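Local coordinates for polyporopepsin (PDB 1WKR), which is a pepsin-like aspartic endopeptidase of the fungus Irpex lacteus that clots milk and cleaves proteins with broad specificity, at residues 232-237 / 289-294; 227-232 / 241-246. All coordinates share one frame; numbering follows the deposited sequence.

Contact 1. Residues 232-237 / 289-294; sequences TGAVAD and VYLIVG
Asp237 and Tyr290 meet through an unusual pairing, a carboxylate set obliquely against a phenol ring. Asp237 OD2 lies 3.5 Å from Tyr290 CE1, and the carboxylate and ring planes are turned 49° to each other. Asp237 carries CG anti to its own backbone nitrogen (chi1 -180°), which swings the carboxylate out to the ring. A water donates to Asp237 OD2 at 3.0 Å; the same water comes so close to Tyr290 OH that a bond there is doubtful. Each side chain has a further partner: Asp237 OD2 bonds Thr240 OG1, and Tyr290 OH bonds the backbone nitrogen of Ser285. Each polar end thus has an anchor outside the two segments.

The other end of the contact is apolar. Leu291 reaches with one branch to the start of the 232-237 segment, its CD1 resting 4.0 Å from Ala234 CB and more loosely against Thr232. Thr232 OG1 closes the turn that presents Ala234, accepting from Ala234 N at 3.1 Å in an ST turn, while Gly233 between them leaves the helix with positive phi.

No backbone pairing joins 232-237 to 289-294, because strand 243-245 runs between them: Val235 bonds Arg244 on one side of it, and Leu291 bonds Leu243 on the other. Ala234 and Leu291 thus meet across the intervening strand, beside the end of helix 222-232, whose Tyr228 also packs on Leu291.

Contact 2. Residues 227-232 / 241-246; sequences KYKKAT and GLLRLT
The last turns of helix 222-232 run nearly parallel to strand 243-245, the axes of the two short segments 10.4 Å apart at closest approach and 12° apart in direction. Leu243 is the residue the helix packs on most. Its CD1 comes to the edge of the Tyr228 ring, in the ring plane, 4.0 Å from Tyr228 CD2. The other branch, CD2, lies alongside the aliphatic part of Lys229, 3.8 Å from Lys229 CE. CG and CD already lie along Leu243 CD2, and the bend at chi3 (77°) turns CE back onto the same methyl. Cutting Lys229 back to an alanine takes away CG, CD and CE, and would probably leave the CD2 branch of Leu243 without its cover at the edge of the contact.

One helical turn on, the backbone O of Thr232 lies 3.6 Å from Leu245 CD2; the side chains themselves, crossing at about a right angle, come no closer than 4.2 Å (Thr232 CB to Leu245 CD2). Thr232 also lays CG2 over one face of the Tyr228 ring, offset toward the rim. Its OG1 donates to Tyr228 O at 2.9 Å, and Thr232 N reaches that carbonyl oxygen from the opposite face of its plane, so two donors grip it. Beyond the contact, Tyr228 OH bonds Gln272 OE1.

This is plain helix-on-sheet packing, with Leu243 and Leu245, two positions apart on the strand, both facing the helix, in the C-terminal lobe of a pepsin-like aspartic proteinase.

In the fold
Contacts 1 and 2 are neighbours, their centres about 3 Å apart, and Thr232 belongs to both. The segments alternate along the chain: helix 222-232 leads through Thr232 into strand 235-236, the chain turns back as strand 243-245, and strand 289-295 comes in later. Strand 243-245 is the middle one of the three, antiparallel to each neighbour. Contact 1 spans the two strands that flank 243-245, while contact 2 lays the helix against the middle one. Contact 2, with the Thr232 and Ala234 end of contact 1, sets the helix end against this part of the C-terminal lobe's sheet. The contact centres lie about 21 and 23 Å from the centre of the chain, away from the catalytic aspartates Asp32 and Asp212.

Contact 1. Residues 232-237 / 289-294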
loop_
_atom_site.group_PDB
_atom_site.type_symbol
_atom_site.label_atom_id
_atom_site.label_comp_id
_atom_site.label_asym_id
_atom_site.label_seq_id
_atom_site.Cartn_x
_atom_site.Cartn_y
_atom_site.Cartn_z
ATOM N N THR A 232 10.320 -23.456 -2.194
ATOM C CA THR A 232 10.728 -22.952 -3.522
ATOM C C THR A 232 12.165 -23.291 -3.835
ATOM O O THR A 232 12.522 -23.220 -5.030
ATOM C CB THR A 232 10.591 -21.424 -3.569
ATOM O OG1 THR A 232 11.446 -20.806 -2.580
ATOM C CG2 THR A 232 9.158 -20.902 -3.389
ATOM N N GLY A 233 12.987 -23.621 -2.857
ATOM C CA GLY A 233 14.405 -23.790 -3.045
ATOM C C GLY A 233 15.153 -22.492 -3.040
ATOM O O GLY A 233 16.411 -22.440 -3.264
ATOM N N ALA A 234 14.510 -21.347 -2.761
ATOM C CA ALA A 234 15.180 -20.101 -2.835
ATOM C C ALA A 234 16.306 -19.898 -1.827
ATOM O O ALA A 234 16.236 -20.493 -0.735
ATOM C CB ALA A 234 14.150 -18.954 -2.634
ATOM N N VAL A 235 17.260 -19.090 -2.168
ATOM C CA VAL A 235 18.388 -18.743 -1.254
ATOM C C VAL A 235 18.439 -17.247 -1.182
ATOM O O VAL A 235 18.021 -16.464 -2.046
ATOM C CB VAL A 235 19.670 -19.369 -1.757
ATOM C CG1 VAL A 235 19.545 -20.907 -1.832
ATOM C CG2 VAL A 235 20.190 -18.788 -2.978
ATOM N N ALA A 236 19.080 -16.728 -0.096
ATOM C CA ALA A 236 19.350 -15.314 0.042
ATOM C C ALA A 236 20.259 -14.813 -0.960
ATOM O O ALA A 236 21.185 -15.541 -1.541
ATOM C CB ALA A 236 20.074 -15.092 1.493
ATOM N N ASP A 237 20.099 -13.587 -1.437
ATOM C CA ASP A 237 20.965 -12.942 -2.371
ATOM C C ASP A 237 21.592 -11.597 -1.829
ATOM O O ASP A 237 20.746 -10.651 -1.573
ATOM C CB ASP A 237 20.206 -12.708 -3.698
ATOM C CG ASP A 237 21.068 -12.063 -4.667
ATOM O OD1 ASP A 237 21.966 -12.774 -5.258
ATOM O OD2 ASP A 237 20.954 -10.872 -4.977
ATOM N N VAL A 289 16.367 -14.377 -11.513
ATOM C CA VAL A 289 15.011 -14.376 -10.892
ATOM C C VAL A 289 15.110 -14.030 -9.388
ATOM O O VAL A 289 15.686 -14.805 -8.619
ATOM C CB VAL A 289 14.387 -15.756 -11.039
ATOM C CG1 VAL A 289 13.012 -15.767 -10.346
ATOM C CG2 VAL A 289 14.187 -16.047 -12.533
ATOM N N TYR A 290 14.501 -12.909 -9.004
ATOM C CA TYR A 290 14.457 -12.493 -7.600
ATOM C C TYR A 290 12.998 -12.456 -7.172
ATOM O O TYR A 290 12.094 -12.074 -7.943
ATOM C CB TYR A 290 15.088 -11.072 -7.392
ATOM C CG TYR A 290 16.500 -11.042 -7.908
ATOM C CD1 TYR A 290 17.527 -11.593 -7.227
ATOM C CD2 TYR A 290 16.772 -10.419 -9.123
ATOM C CE1 TYR A 290 18.898 -11.586 -7.715
ATOM C CE2 TYR A 290 18.118 -10.346 -9.601
ATOM C CZ TYR A 290 19.034 -10.921 -8.861
ATOM O OH TYR A 290 20.395 -10.860 -9.427
ATOM N N LEU A 291 12.713 -12.845 -5.953
ATOM C CA LEU A 291 11.357 -12.992 -5.441
ATOM C C LEU A 291 10.912 -11.812 -4.653
ATOM O O LEU A 291 11.702 -11.167 -3.925
ATOM C CB LEU A 291 11.201 -14.254 -4.639
ATOM C CG LEU A 291 11.688 -15.555 -5.297
ATOM C CD1 LEU A 291 11.400 -16.750 -4.427
ATOM C CD2 LEU A 291 11.066 -15.693 -6.692
ATOM N N ILE A 292 9.601 -11.518 -4.721
ATOM C CA ILE A 292 9.024 -10.385 -3.979
ATOM C C ILE A 292 8.297 -10.803 -2.720
ATOM O O ILE A 292 7.736 -9.947 -2.051
ATOM C CB ILE A 292 8.198 -9.430 -4.894
ATOM C CG1 ILE A 292 7.074 -10.143 -5.690
ATOM C CG2 ILE A 292 9.147 -8.723 -5.851
ATOM C CD1 ILE A 292 6.011 -10.762 -4.817
ATOM N N VAL A 293 8.333 -12.076 -2.388
ATOM C CA VAL A 293 7.888 -12.561 -1.073
ATOM C C VAL A 293 9.016 -12.382 -0.115
ATOM O O VAL A 293 10.135 -12.908 -0.370
ATOM C CB VAL A 293 7.402 -14.028 -1.154
ATOM C CG1 VAL A 293 7.052 -14.539 0.243
ATOM C CG2 VAL A 293 6.212 -14.118 -2.083
ATOM N N GLY A 294 8.813 -11.644 0.952
ATOM C CA GLY A 294 9.843 -11.330 1.947
ATOM C C GLY A 294 9.476 -11.643 3.338
ATOM O O GLY A 294 8.322 -12.031 3.609
HETATM O O HOH W 1 21.888 -10.117 -7.696
#

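Contact 2. Residues 227-232 / 241-246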
loop_
_atom_site.group_PDB
_atom_site.type_symbol
_atom_site.label_atom_id
_atom_site.label_comp_id
_atom_site.label_asym_id
_atom_site.label_seq_id
_atom_site.Cartn_x
_atom_site.Cartn_y
_atom_site.Cartn_z
ATOM N N LYS A 227 9.260 -21.534 5.623
ATOM C CA LYS A 227 8.528 -22.596 4.864
ATOM C C LYS A 227 8.563 -22.280 3.374
ATOM O O LYS A 227 8.699 -23.204 2.531
ATOM C CB LYS A 227 7.083 -22.707 5.315
ATOM C CG LYS A 227 7.007 -23.316 6.741
ATOM C CD LYS A 227 5.497 -23.395 7.175
ATOM C CE LYS A 227 5.502 -23.758 8.670
ATOM N NZ LYS A 227 4.080 -23.831 9.138
ATOM N N TYR A 228 8.393 -21.000 3.011
ATOM C CA TYR A 228 8.407 -20.606 1.588
ATOM C C TYR A 228 9.795 -20.807 0.966
ATOM O O TYR A 228 9.902 -21.286 -0.183
ATOM C CB TYR A 228 7.983 -19.162 1.531
ATOM C CG TYR A 228 7.972 -18.576 0.130
ATOM C CD1 TYR A 228 6.952 -18.935 -0.765
ATOM C CD2 TYR A 228 8.974 -17.729 -0.323
ATOM C CE1 TYR A 228 6.904 -18.393 -2.065
ATOM C CE2 TYR A 228 8.923 -17.199 -1.619
ATOM C CZ TYR A 228 7.914 -17.504 -2.439
ATOM O OH TYR A 228 7.920 -16.966 -3.714
ATOM N N LYS A 229 10.840 -20.423 1.688
ATOM C CA LYS A 229 12.199 -20.652 1.170
ATOM C C LYS A 229 12.419 -22.113 1.000
ATOM O O LYS A 229 12.983 -22.557 -0.067
ATOM C CB LYS A 229 13.225 -20.149 2.209
ATOM C CG LYS A 229 13.496 -18.893 2.231
ATOM C CD LYS A 229 14.654 -18.456 3.155
ATOM C CE LYS A 229 16.039 -18.757 2.581
ATOM N NZ LYS A 229 17.233 -18.304 3.422
ATOM N N LYS A 230 11.996 -23.000 1.902
ATOM C CA LYS A 230 12.180 -24.436 1.741
ATOM C C LYS A 230 11.416 -24.900 0.558
ATOM O O LYS A 230 11.943 -25.733 -0.246
ATOM C CB LYS A 230 11.687 -25.130 3.060
ATOM C CG LYS A 230 11.799 -26.630 3.013
ATOM C CD LYS A 230 11.122 -27.246 4.327
ATOM C CE LYS A 230 11.062 -28.795 4.102
ATOM N NZ LYS A 230 10.535 -29.537 5.375
ATOM N N ALA A 231 10.158 -24.502 0.367
ATOM C CA ALA A 231 9.262 -25.060 -0.666
ATOM C C ALA A 231 9.758 -24.624 -2.043
ATOM O O ALA A 231 9.611 -25.462 -3.016
ATOM C CB ALA A 231 7.869 -24.505 -0.449
ATOM N N THR A 232 10.320 -23.456 -2.194
ATOM C CA THR A 232 10.728 -22.952 -3.522
ATOM C C THR A 232 12.165 -23.291 -3.835
ATOM O O THR A 232 12.522 -23.220 -5.030
ATOM C CB THR A 232 10.591 -21.424 -3.569
ATOM O OG1 THR A 232 11.446 -20.806 -2.580
ATOM C CG2 THR A 232 9.158 -20.902 -3.389
ATOM N N GLY A 241 19.050 -8.160 -1.566
ATOM C CA GLY A 241 18.208 -8.312 -0.439
ATOM C C GLY A 241 16.894 -9.044 -0.646
ATOM O O GLY A 241 16.015 -9.119 0.205
ATOM N N LEU A 242 16.808 -9.689 -1.855
ATOM C CA LEU A 242 15.620 -10.547 -2.203
ATOM C C LEU A 242 16.036 -11.966 -2.243
ATOM O O LEU A 242 17.263 -12.307 -2.507
ATOM C CB LEU A 242 15.068 -10.095 -3.524
ATOM C CG LEU A 242 14.536 -8.622 -3.577
ATOM C CD1 LEU A 242 13.957 -8.339 -4.922
ATOM C CD2 LEU A 242 13.484 -8.375 -2.481
ATOM N N LEU A 243 15.140 -12.903 -2.137
ATOM C CA LEU A 243 15.431 -14.315 -2.432
ATOM C C LEU A 243 15.700 -14.467 -3.902
ATOM O O LEU A 243 15.169 -13.716 -4.720
ATOM C CB LEU A 243 14.224 -15.127 -2.075
ATOM C CG LEU A 243 13.932 -15.320 -0.591
ATOM C CD1 LEU A 243 12.585 -16.029 -0.378
ATOM C CD2 LEU A 243 15.050 -16.054 0.135
ATOM N N ARG A 244 16.520 -15.435 -4.274
ATOM C CA ARG A 244 16.828 -15.734 -5.662
ATOM C C ARG A 244 16.534 -17.210 -5.952
ATOM O O ARG A 244 16.755 -18.079 -5.136
ATOM C CB ARG A 244 18.281 -15.430 -6.012
ATOM C CG ARG A 244 18.675 -15.575 -7.469
ATOM C CD ARG A 244 20.225 -15.298 -7.821
ATOM N NE ARG A 244 20.528 -15.830 -9.259
ATOM C CZ ARG A 244 20.922 -15.102 -10.252
ATOM N NH1 ARG A 244 21.265 -13.780 -10.187
ATOM N NH2 ARG A 244 20.919 -15.648 -11.464
ATOM N N LEU A 245 16.049 -17.444 -7.188
ATOM C CA LEU A 245 15.845 -18.798 -7.714
ATOM C C LEU A 245 16.783 -18.974 -8.948
ATOM O O LEU A 245 17.016 -18.090 -9.682
ATOM C CB LEU A 245 14.384 -18.963 -8.245
ATOM C CG LEU A 245 13.299 -18.854 -7.185
ATOM C CD1 LEU A 245 11.945 -19.110 -7.872
ATOM C CD2 LEU A 245 13.540 -19.874 -6.072
ATOM N N THR A 246 17.182 -20.255 -9.100
ATOM C CA THR A 246 17.800 -20.642 -10.382
ATOM C C THR A 246 16.748 -20.729 -11.478
ATOM O O THR A 246 15.539 -20.703 -11.255
ATOM C CB THR A 246 18.437 -22.037 -10.251
ATOM O OG1 THR A 246 17.419 -23.008 -9.992
ATOM C CG2 THR A 246 19.502 -22.082 -9.129
#